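PDB 1O4S: aspartate aminotransferase from Thermotoga maritima, which catalyses the pyridoxal-phosphate-dependent transfer of an amino group from L-aspartate to 2-oxoglutarate, giving oxaloacetate and L-glutamate, and works as a homodimer. Local coordinates for residues Phe53-Pro56 / Glu57-Glu61; Arg65-Lys69 / Gly70-Tyr74; Tyr81-Arg84 / Glu85-Lys89; Ser277-Asn280 / Thr281-Tyr285. All blocks are in the same frame, centred on the assembly; numbering follows the deposited sequence.

Interaction 1 (Phe53-Pro56 / Glu57-Glu61); sequences FPTP and EPVVE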
loop_
_atom_site.group_PDB
_atom_site.type_symbol
_atom_site.label_atom_id
_atom_site.label_comp_id
_atom_site.label_asym_id
_atom_site.label_seq_id
_atom_site.Cartn_x
_atom_site.Cartn_y
_atom_site.Cartn_z
ATOM N N PHE B 53 -10.729 5.790 20.617
ATOM C CA PHE B 53 -9.736 6.300 21.526
ATOM C C PHE B 53 -8.739 7.034 20.620
ATOM O O PHE B 53 -8.633 6.745 19.433
ATOM C CB PHE B 53 -9.054 5.166 22.302
ATOM C CG PHE B 53 -9.808 4.714 23.517
ATOM C CD1 PHE B 53 -9.290 4.891 24.784
ATOM C CD2 PHE B 53 -11.046 4.099 23.397
ATOM C CE1 PHE B 53 -10.006 4.477 25.924
ATOM C CE2 PHE B 53 -11.753 3.689 24.520
ATOM C CZ PHE B 53 -11.227 3.881 25.774
ATOM N N PRO B 54 -8.014 7.993 21.175
ATOM C CA PRO B 54 -6.958 8.668 20.411
ATOM C C PRO B 54 -5.790 7.749 20.326
ATOM O O PRO B 54 -5.731 6.748 21.034
ATOM C CB PRO B 54 -6.628 9.925 21.264
ATOM C CG PRO B 54 -7.095 9.618 22.673
ATOM C CD PRO B 54 -8.129 8.519 22.556
ATOM N N THR B 55 -4.857 8.093 19.459
ATOM C CA THR B 55 -3.505 7.561 19.521
ATOM C C THR B 55 -2.930 7.845 20.909
ATOM O O THR B 55 -3.040 8.964 21.388
ATOM C CB THR B 55 -2.641 8.257 18.473
ATOM O OG1 THR B 55 -3.127 7.940 17.175
ATOM C CG2 THR B 55 -1.217 7.757 18.542
ATOM N N PRO B 56 -2.329 6.867 21.578
ATOM C CA PRO B 56 -1.758 7.133 22.898
ATOM C C PRO B 56 -0.771 8.275 22.878
ATOM O O PRO B 56 0.043 8.351 21.981
ATOM C CB PRO B 56 -1.070 5.821 23.242
ATOM C CG PRO B 56 -1.863 4.803 22.524
ATOM C CD PRO B 56 -2.166 5.458 21.209
ATOM N N GLU B 57 -0.838 9.152 23.867
ATOM C CA GLU B 57 -0.035 10.343 23.845
ATOM C C GLU B 57 1.472 10.050 23.743
ATOM O O GLU B 57 2.170 10.772 23.097
ATOM C CB GLU B 57 -0.358 11.241 25.038
ATOM C CG GLU B 57 0.161 12.684 24.890
ATOM C CD GLU B 57 -0.446 13.430 23.680
ATOM O OE1 GLU B 57 0.050 14.538 23.332
ATOM O OE2 GLU B 57 -1.428 12.914 23.054
ATOM N N PRO B 58 2.003 9.010 24.373
ATOM C CA PRO B 58 3.440 8.759 24.213
ATOM C C PRO B 58 3.831 8.480 22.774
ATOM O O PRO B 58 4.962 8.798 22.389
ATOM C CB PRO B 58 3.703 7.568 25.143
ATOM C CG PRO B 58 2.599 7.674 26.149
ATOM C CD PRO B 58 1.388 8.087 25.341
ATOM N N VAL B 59 2.913 7.888 22.016
ATOM C CA VAL B 59 3.119 7.602 20.612
ATOM C C VAL B 59 3.106 8.915 19.818
ATOM O O VAL B 59 3.981 9.127 19.012
ATOM C CB VAL B 59 2.054 6.632 20.047
ATOM C CG1 VAL B 59 2.274 6.380 18.519
ATOM C CG2 VAL B 59 2.065 5.323 20.818
ATOM N N VAL B 60 2.119 9.772 20.061
ATOM C CA VAL B 60 2.104 11.115 19.480
ATOM C C VAL B 60 3.416 11.858 19.757
ATOM O O VAL B 60 4.042 12.418 18.841
ATOM C CB VAL B 60 0.941 11.933 20.026
ATOM C CG1 VAL B 60 1.036 13.388 19.593
ATOM C CG2 VAL B 60 -0.415 11.322 19.622
ATOM N N GLU B 61 3.854 11.857 21.011
ATOM C CA GLU B 61 5.065 12.589 21.406
ATOM C C GLU B 61 6.312 12.104 20.675
ATOM O O GLU B 61 7.091 12.929 20.203
ATOM C CB GLU B 61 5.306 12.560 22.942
ATOM C CG GLU B 61 4.223 13.326 23.699
ATOM C CD GLU B 61 4.328 13.272 25.255
ATOM O OE1 GLU B 61 5.062 12.388 25.827
ATOM O OE2 GLU B 61 3.650 14.129 25.898
HETATM O O HOH W 1 -3.547 11.478 22.507
#
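Pro-56 O receives the first backbone bonds of helix 57-68. The stronger comes from Val-60 N at 3.2 Å, a nearly straight bond (164°) that lies in the carbonyl plane and makes a regular helical turn. Val-59 N is closer to the same oxygen, at 2.9 Å, but its bond is bent and weak. Pro-56 therefore stands at the N-cap with its carbonyl turned into the helix, and as a proline it has no side-chain acceptor to offer the first amides. Pro-58, in the first turn, has no N-H to be satisfied.

Apolar contacts back up the turn. Thr-55 puts its methyl CG2 anti to the backbone N, which carries it forward to the helix; there it meets Val-59 CG1 and Val-60 CG2, each at 3.8 Å, while the side chains of Thr-55 and Val-59 cross at about a right angle. The hydroxyl of Thr-55 goes elsewhere, to Trp-253 NE1. The ring of Pro-56 adds a further touch, its CB 3.9 Å from Pro-58 CD.

Water makes the remaining link. One molecule donates to Thr-55 O and to Glu-57 OE2, the latter at 2.6 Å; the bend of the Glu-57 chain at chi2 (61°) brings the carboxylate back beside the loop.

The turn lies where the loop after strand 44-45 enters helix 57-68. Val-59 packs on Ala-286 and Ala-290 of helix 281-290, Phe-53 rests on helix 296-315, and Thr-55 meets Val-72 of the second subunit.

Interaction 2 (Arg65-Lys69 / Gly70-Tyr74); sequences RFLQK and GEVKY. With PLP (pyridoxal-5'-phosphate), chain J.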
loop_
_atom_site.group_PDB
_atom_site.type_symbol
_atom_site.label_atom_id
_atom_site.label_comp_id
_atom_site.label_asym_id
_atom_site.label_seq_id
_atom_site.Cartn_x
_atom_site.Cartn_y
_atom_site.Cartn_z
ATOM N N ARG B 65 8.551 14.207 17.956
ATOM C CA ARG B 65 9.987 14.332 18.154
ATOM C C ARG B 65 10.757 13.904 16.910
ATOM O O ARG B 65 11.641 14.633 16.458
ATOM C CB ARG B 65 10.366 13.487 19.336
ATOM C CG ARG B 65 11.815 13.426 19.699
ATOM C CD ARG B 65 12.048 12.352 20.812
ATOM N NE ARG B 65 13.266 11.556 20.631
ATOM C CZ ARG B 65 13.533 10.735 19.598
ATOM N NH1 ARG B 65 12.687 10.567 18.571
ATOM N NH2 ARG B 65 14.699 10.088 19.599
ATOM N N PHE B 66 10.415 12.731 16.357
ATOM C CA PHE B 66 10.974 12.284 15.089
ATOM C C PHE B 66 10.758 13.303 13.955
ATOM O O PHE B 66 11.698 13.666 13.223
ATOM C CB PHE B 66 10.363 10.947 14.663
ATOM C CG PHE B 66 10.845 10.489 13.329
ATOM C CD1 PHE B 66 12.151 10.058 13.169
ATOM C CD2 PHE B 66 10.024 10.523 12.212
ATOM C CE1 PHE B 66 12.632 9.658 11.909
ATOM C CE2 PHE B 66 10.531 10.115 10.967
ATOM C CZ PHE B 66 11.839 9.682 10.840
ATOM N N LEU B 67 9.513 13.747 13.836
ATOM C CA LEU B 67 9.100 14.714 12.818
ATOM C C LEU B 67 9.888 16.007 12.821
ATOM O O LEU B 67 10.231 16.554 11.760
ATOM C CB LEU B 67 7.643 15.111 13.010
ATOM C CG LEU B 67 6.692 14.531 12.033
ATOM C CD1 LEU B 67 5.283 14.970 12.352
ATOM C CD2 LEU B 67 7.106 14.982 10.636
ATOM N N GLN B 68 10.158 16.514 14.006
ATOM C CA GLN B 68 10.758 17.825 14.127
ATOM C C GLN B 68 12.196 17.883 13.619
ATOM O O GLN B 68 12.704 18.950 13.293
ATOM C CB GLN B 68 10.592 18.349 15.575
ATOM C CG GLN B 68 9.111 18.758 15.790
ATOM C CD GLN B 68 8.756 19.235 17.178
ATOM O OE1 GLN B 68 9.293 18.730 18.164
ATOM N NE2 GLN B 68 7.829 20.204 17.262
ATOM N N LYS B 69 12.821 16.721 13.491
ATOM C CA LYS B 69 14.127 16.617 12.869
ATOM C C LYS B 69 14.027 16.799 11.326
ATOM O O LYS B 69 15.024 17.068 10.680
ATOM C CB LYS B 69 14.771 15.275 13.244
ATOM C CG LYS B 69 14.929 15.103 14.782
ATOM C CD LYS B 69 15.485 13.737 15.169
ATOM C CE LYS B 69 15.794 13.661 16.671
ATOM N NZ LYS B 69 16.739 12.522 17.026
ATOM N N GLY B 70 12.828 16.609 10.760
ATOM C CA GLY B 70 12.545 16.903 9.364
ATOM C C GLY B 70 12.992 15.875 8.330
ATOM O O GLY B 70 12.856 16.127 7.152
ATOM N N GLU B 71 13.568 14.753 8.746
ATOM C CA GLU B 71 14.063 13.734 7.853
ATOM C C GLU B 71 13.098 12.581 7.777
ATOM O O GLU B 71 13.048 11.765 8.669
ATOM C CB GLU B 71 15.418 13.208 8.309
ATOM C CG GLU B 71 16.563 14.146 8.027
ATOM C CD GLU B 71 16.740 14.453 6.533
ATOM O OE1 GLU B 71 16.764 13.501 5.703
ATOM O OE2 GLU B 71 16.847 15.644 6.212
ATOM N N VAL B 72 12.355 12.513 6.672
ATOM C CA VAL B 72 11.329 11.510 6.471
ATOM C C VAL B 72 11.634 10.881 5.112
ATOM O O VAL B 72 11.215 11.362 4.042
ATOM C CB VAL B 72 9.895 12.103 6.596
ATOM C CG1 VAL B 72 8.862 10.986 6.515
ATOM C CG2 VAL B 72 9.736 12.904 7.890
ATOM N N LYS B 73 12.388 9.794 5.193
ATOM C CA LYS B 73 13.066 9.231 4.055
ATOM C C LYS B 73 12.773 7.764 3.943
ATOM O O LYS B 73 12.236 7.153 4.869
ATOM C CB LYS B 73 14.589 9.472 4.137
ATOM C CG LYS B 73 14.991 10.963 4.101
ATOM C CD LYS B 73 14.633 11.601 2.717
ATOM C CE LYS B 73 14.975 13.091 2.611
ATOM N NZ LYS B 73 16.418 13.433 2.764
ATOM N N TYR B 74 13.132 7.215 2.783
ATOM C CA TYR B 74 12.908 5.812 2.547
ATOM C C TYR B 74 13.623 4.974 3.636
ATOM O O TYR B 74 14.687 5.361 4.118
ATOM C CB TYR B 74 13.434 5.407 1.168
ATOM C CG TYR B 74 12.650 5.880 -0.064
ATOM C CD1 TYR B 74 11.257 5.725 -0.168
ATOM C CD2 TYR B 74 13.324 6.385 -1.145
ATOM C CE1 TYR B 74 10.568 6.150 -1.323
ATOM C CE2 TYR B 74 12.678 6.776 -2.295
ATOM C CZ TYR B 74 11.293 6.671 -2.388
ATOM O OH TYR B 74 10.729 7.087 -3.589
HETATM N N1 PLP J . 8.825 6.541 -10.555
HETATM C C2 PLP J . 10.205 6.665 -10.642
HETATM C C2A PLP J . 10.798 6.378 -12.019
HETATM C C3 PLP J . 10.970 7.041 -9.499
HETATM O O3 PLP J . 12.192 7.127 -9.585
HETATM C C4 PLP J . 10.331 7.334 -8.250
HETATM C C4A PLP J . 11.063 7.745 -6.958
HETATM C C5 PLP J . 8.938 7.181 -8.234
HETATM C C6 PLP J . 8.199 6.812 -9.384
HETATM C C5A PLP J . 8.117 7.489 -7.015
HETATM O O4P PLP J . 8.332 6.856 -5.782
HETATM P P PLP J . 7.356 7.146 -4.566
HETATM O O1P PLP J . 8.385 7.378 -3.530
HETATM O O2P PLP J . 6.429 8.209 -4.917
HETATM O O3P PLP J . 6.663 5.839 -4.453
HETATM O O HOH W 2 13.377 12.958 11.094
HETATM O O HOH W 3 16.735 17.625 8.405
#
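Phe-66 and Leu-67 close over Val-72 as the chain leaves helix 57-68, and this is the compact side of the turn. Val-72 CG2 lies 4.2 Å from Phe-66 CE2 and almost as near to Leu-67 CD2. The ring of Phe-66, its CG anti to the backbone N (chi1 177°), reaches forward until CZ is 3.2 Å from Glu-71 O. Beside this ring, over one face, a water bridges the turn by donating to Phe-66 O and Glu-71 O. At the bend itself Gly-70 N donates to Leu-67 O at 2.8 Å, from well above the carbonyl plane. Gly-70 has positive phi, and a CB there would clash with Lys-69 O.

The solvent side is looser: the Lys-69 side chain extends away, and a second water joins Lys-69 O to the Glu-71 carboxylate at OE2. Glu-71 OE1 receives Lys-73 NZ in a 3.0 Å salt bridge on its syn lone pair; that NZ also bonds to Pro-51 O of the second subunit, at the dimer interface.

Beyond the turn, Tyr-74 OH donates a very short bond, 2.4 Å, to O1P of the pyridoxal phosphate, which otherwise binds residues of the second subunit, among them Arg-254. A tyrosine reaching across the dimer to the cofactor phosphate is typical of class I aminotransferases.

Interaction 3 (Tyr81-Arg84 / Glu85-Lys89); sequences YELR and EGIAK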
loop_
_atom_site.group_PDB
_atom_site.type_symbol
_atom_site.label_atom_id
_atom_site.label_comp_id
_atom_site.label_asym_id
_atom_site.label_seq_id
_atom_site.Cartn_x
_atom_site.Cartn_y
_atom_site.Cartn_z
ATOM N N TYR B 81 14.824 -2.135 10.936
ATOM C CA TYR B 81 15.268 -3.284 11.717
ATOM C C TYR B 81 14.757 -3.251 13.134
ATOM O O TYR B 81 14.320 -4.260 13.667
ATOM C CB TYR B 81 16.809 -3.326 11.800
ATOM C CG TYR B 81 17.301 -4.523 12.549
ATOM C CD1 TYR B 81 17.288 -5.770 11.955
ATOM C CD2 TYR B 81 17.761 -4.415 13.864
ATOM C CE1 TYR B 81 17.717 -6.898 12.640
ATOM C CE2 TYR B 81 18.190 -5.525 14.560
ATOM C CZ TYR B 81 18.177 -6.776 13.932
ATOM O OH TYR B 81 18.619 -7.907 14.603
ATOM N N GLU B 82 14.826 -2.077 13.739
ATOM C CA GLU B 82 14.458 -1.891 15.144
ATOM C C GLU B 82 12.974 -2.208 15.419
ATOM O O GLU B 82 12.630 -2.817 16.457
ATOM C CB GLU B 82 14.827 -0.465 15.570
ATOM C CG GLU B 82 16.360 -0.237 15.690
ATOM C CD GLU B 82 17.151 0.057 14.368
ATOM O OE1 GLU B 82 16.565 0.289 13.247
ATOM O OE2 GLU B 82 18.433 0.055 14.464
ATOM N N LEU B 83 12.111 -1.865 14.461
ATOM C CA LEU B 83 10.688 -2.164 14.577
ATOM C C LEU B 83 10.469 -3.680 14.391
ATOM O O LEU B 83 9.772 -4.313 15.161
ATOM C CB LEU B 83 9.849 -1.335 13.597
ATOM C CG LEU B 83 8.343 -1.552 13.554
ATOM C CD1 LEU B 83 7.727 -1.496 14.981
ATOM C CD2 LEU B 83 7.625 -0.598 12.609
ATOM N N ARG B 84 11.128 -4.263 13.402
ATOM C CA ARG B 84 10.997 -5.690 13.192
ATOM C C ARG B 84 11.497 -6.494 14.387
ATOM O O ARG B 84 10.840 -7.447 14.805
ATOM C CB ARG B 84 11.707 -6.090 11.917
ATOM C CG ARG B 84 10.930 -5.661 10.690
ATOM C CD ARG B 84 11.477 -6.248 9.411
ATOM N NE ARG B 84 12.769 -5.649 9.065
ATOM C CZ ARG B 84 13.943 -6.251 9.119
ATOM N NH1 ARG B 84 15.028 -5.579 8.775
ATOM N NH2 ARG B 84 14.054 -7.497 9.523
ATOM N N GLU B 85 12.634 -6.077 14.943
ATOM C CA GLU B 85 13.211 -6.690 16.107
ATOM C C GLU B 85 12.308 -6.509 17.321
ATOM O O GLU B 85 12.103 -7.445 18.074
ATOM C CB GLU B 85 14.594 -6.097 16.367
ATOM C CG GLU B 85 15.288 -6.650 17.599
ATOM C CD GLU B 85 16.573 -5.902 17.903
ATOM O OE1 GLU B 85 16.533 -4.634 18.012
ATOM O OE2 GLU B 85 17.624 -6.583 18.020
ATOM N N GLY B 86 11.770 -5.309 17.520
ATOM C CA GLY B 86 10.833 -5.073 18.612
ATOM C C GLY B 86 9.601 -5.964 18.513
ATOM O O GLY B 86 9.207 -6.582 19.489
ATOM N N ILE B 87 9.001 -6.037 17.329
ATOM C CA ILE B 87 7.863 -6.934 17.084
ATOM C C ILE B 87 8.233 -8.405 17.331
ATOM O O ILE B 87 7.501 -9.130 18.018
ATOM C CB ILE B 87 7.338 -6.748 15.682
ATOM C CG1 ILE B 87 6.693 -5.367 15.556
ATOM C CG2 ILE B 87 6.346 -7.852 15.351
ATOM C CD1 ILE B 87 6.478 -4.891 14.106
ATOM N N ALA B 88 9.373 -8.831 16.796
ATOM C CA ALA B 88 9.830 -10.196 16.964
ATOM C C ALA B 88 10.002 -10.541 18.454
ATOM O O ALA B 88 9.608 -11.617 18.906
ATOM C CB ALA B 88 11.145 -10.400 16.225
ATOM N N LYS B 89 10.589 -9.619 19.207
ATOM C CA LYS B 89 10.836 -9.833 20.635
ATOM C C LYS B 89 9.520 -9.885 21.423
ATOM O O LYS B 89 9.344 -10.748 22.270
ATOM C CB LYS B 89 11.770 -8.736 21.172
ATOM C CG LYS B 89 12.085 -8.838 22.651
ATOM C CD LYS B 89 12.882 -7.617 23.147
ATOM C CE LYS B 89 13.278 -7.768 24.616
ATOM N NZ LYS B 89 13.445 -6.408 25.255
HETATM O O HOH W 4 13.976 -2.615 18.848
#
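Glu-85 lies against Tyr-81 one turn back, its CB over one face of the ring. Its chain is extended, CG anti to the backbone N (chi1 179°), and carries the carboxylate out beside the ring until OE2 is 3.7 Å from Tyr-81 CE2; the ring and carboxylate planes are 60° apart. A water that donates to Glu-82 O also reaches Glu-85 OE1, but only weakly. Gly-86 N bonds to Glu-82 O at 2.8 Å, one of four successive i to i+4 bonds that make this a regular alpha-helical stretch, the start of helix 81-95, packed against strands 104-107 and 256-259 of the seven-stranded sheet. Ile-87 follows on the buried side: its N-H points almost straight at Leu-83 O (174°), and its CD1 touches Leu-83 CD1 at 3.7 Å. Beyond these it packs on Val-104, Tyr-257 and Ile-259, so an alanine here would probably cost Leu-83 CD1 this apolar contact and open a gap toward Val-104 and Tyr-257. Ala-88 N donates to Arg-84 O at 2.8 Å, with its CB 3.3 Å from that oxygen, while the guanidinium group of Arg-84 turns away to Gly-79 O through NE.

Interaction 4 (Ser277-Asn280 / Thr281-Tyr285); sequences SCIN and TVAQY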
loop_
_atom_site.group_PDB
_atom_site.type_symbol
_atom_site.label_atom_id
_atom_site.label_comp_id
_atom_site.label_asym_id
_atom_site.label_seq_id
_atom_site.Cartn_x
_atom_site.Cartn_y
_atom_site.Cartn_z
ATOM N N SER B 277 6.475 -0.066 -1.486
ATOM C CA SER B 277 7.728 0.051 -0.774
ATOM C C SER B 277 7.485 0.127 0.747
ATOM O O SER B 277 6.419 -0.290 1.254
ATOM C CB SER B 277 8.507 1.263 -1.252
ATOM O OG SER B 277 9.865 0.990 -1.038
ATOM N N CYS B 278 8.460 0.653 1.464
ATOM C CA CYS B 278 8.375 0.874 2.888
ATOM C C CYS B 278 7.147 1.706 3.268
ATOM O O CYS B 278 6.639 2.511 2.497
ATOM C CB CYS B 278 9.647 1.584 3.383
ATOM S SG CYS B 278 10.025 3.151 2.552
ATOM N N ILE B 279 6.676 1.515 4.481
ATOM C CA ILE B 279 5.572 2.328 5.011
ATOM C C ILE B 279 6.116 3.640 5.556
ATOM O O ILE B 279 7.294 3.804 5.817
ATOM C CB ILE B 279 4.705 1.570 6.053
ATOM C CG1 ILE B 279 5.344 1.515 7.444
ATOM C CG2 ILE B 279 4.386 0.155 5.572
ATOM C CD1 ILE B 279 4.379 1.083 8.580
ATOM N N ASN B 280 5.203 4.572 5.723
ATOM C CA ASN B 280 5.488 5.865 6.270
ATOM C C ASN B 280 6.462 5.802 7.454
ATOM O O ASN B 280 6.214 5.099 8.454
ATOM C CB ASN B 280 4.155 6.491 6.688
ATOM C CG ASN B 280 4.309 7.887 7.241
ATOM O OD1 ASN B 280 4.756 8.082 8.374
ATOM N ND2 ASN B 280 3.860 8.866 6.473
ATOM N N THR B 281 7.554 6.548 7.358
ATOM C CA THR B 281 8.611 6.447 8.370
ATOM C C THR B 281 8.169 6.950 9.729
ATOM O O THR B 281 8.568 6.386 10.759
ATOM C CB THR B 281 9.867 7.207 7.924
ATOM O OG1 THR B 281 10.162 6.857 6.566
ATOM C CG2 THR B 281 11.084 6.805 8.748
ATOM N N VAL B 282 7.404 8.042 9.743
ATOM C CA VAL B 282 6.851 8.521 11.004
ATOM C C VAL B 282 6.077 7.404 11.703
ATOM O O VAL B 282 6.255 7.173 12.900
ATOM C CB VAL B 282 5.979 9.805 10.852
ATOM C CG1 VAL B 282 5.654 10.382 12.222
ATOM C CG2 VAL B 282 6.685 10.844 9.996
ATOM N N ALA B 283 5.207 6.730 10.952
ATOM C CA ALA B 283 4.413 5.626 11.454
ATOM C C ALA B 283 5.304 4.514 12.060
ATOM O O ALA B 283 4.983 3.920 13.072
ATOM C CB ALA B 283 3.519 5.048 10.326
ATOM N N GLN B 284 6.416 4.227 11.422
ATOM C CA GLN B 284 7.322 3.213 11.929
ATOM C C GLN B 284 7.824 3.603 13.284
ATOM O O GLN B 284 7.804 2.767 14.185
ATOM C CB GLN B 284 8.449 2.936 10.975
ATOM C CG GLN B 284 7.969 2.384 9.670
ATOM C CD GLN B 284 9.075 1.829 8.801
ATOM O OE1 GLN B 284 9.769 0.922 9.204
ATOM N NE2 GLN B 284 9.196 2.336 7.598
ATOM N N TYR B 285 8.245 4.845 13.457
ATOM C CA TYR B 285 8.688 5.285 14.771
ATOM C C TYR B 285 7.576 5.351 15.790
ATOM O O TYR B 285 7.788 5.012 16.971
ATOM C CB TYR B 285 9.507 6.579 14.699
ATOM C CG TYR B 285 10.885 6.255 14.137
ATOM C CD1 TYR B 285 11.187 6.472 12.803
ATOM C CD2 TYR B 285 11.859 5.665 14.937
ATOM C CE1 TYR B 285 12.415 6.152 12.280
ATOM C CE2 TYR B 285 13.098 5.342 14.418
ATOM C CZ TYR B 285 13.358 5.601 13.081
ATOM O OH TYR B 285 14.559 5.298 12.548
HETATM O O HOH W 5 9.673 4.928 4.669
#
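Asn-280 O takes the N-H of Gln-284 at 3.1 Å in the carbonyl plane, closing the first turn of helix 281-290 directly behind the loop from Ser-277. Asn-280 is the N-cap of that helix, and its side chain makes the classic capping bond: OD1 accepts Ala-283 N at 2.9 Å, on a lone pair and in the carbonyl plane, with the N-H well aimed (162°). The torsion responsible holds CG anti to the backbone N (chi1 -178°), folding the amide forward over the turn, where OD1 also rests 3.3 Å from Val-282 CB. At the other end of the amide, ND2 donates to Trp-253 O of the second subunit, so both ends of the group are engaged and its flip is fixed.

Gln-284 reaches back from the helix to the loop. Its NE2 donates to Ile-279 O at 3.0 Å, approaching from above the carbonyl plane, and its CG presses on Ile-279 CG1 at 3.5 Å. The same amide bonds to Thr-75 OG1 through NE2 and to Ile-80 N through OE1. A leucine in its place would probably leave Ile-279 O without this donor and Ile-80 N without its acceptor, loosening the hold between the helix and two loops.

The whole contact is buried and lies at the dimer interface, where Asn-280 packs on Ala-283 of the second subunit. Thr-281 OG1, which also bonds to Lys-73 O, receives a 2.7 Å bond from a water that donates a second hydrogen to Ile-279 O.

From the N terminus, interaction 1 starts helix 57-68 and interaction 2 ends it, their centres about 18 Å apart. Interaction 3 follows inside the next helix, 81-95, and interaction 4 opens helix 281-290 some two hundred residues later. All four are local turns in series: none encloses or crosses another. Space brings the distant one back. Interaction 4 touches interaction 2 where Phe-66 CE1 meets Tyr-285 CE1 at 3.5 Å, and interaction 3 where Leu-83 CD2 packs on Gln-284 O. Helix 281-290 thus ties the end of helix 57-68 to helix 81-95, while interactions 1, 2 and 4 also meet the second subunit.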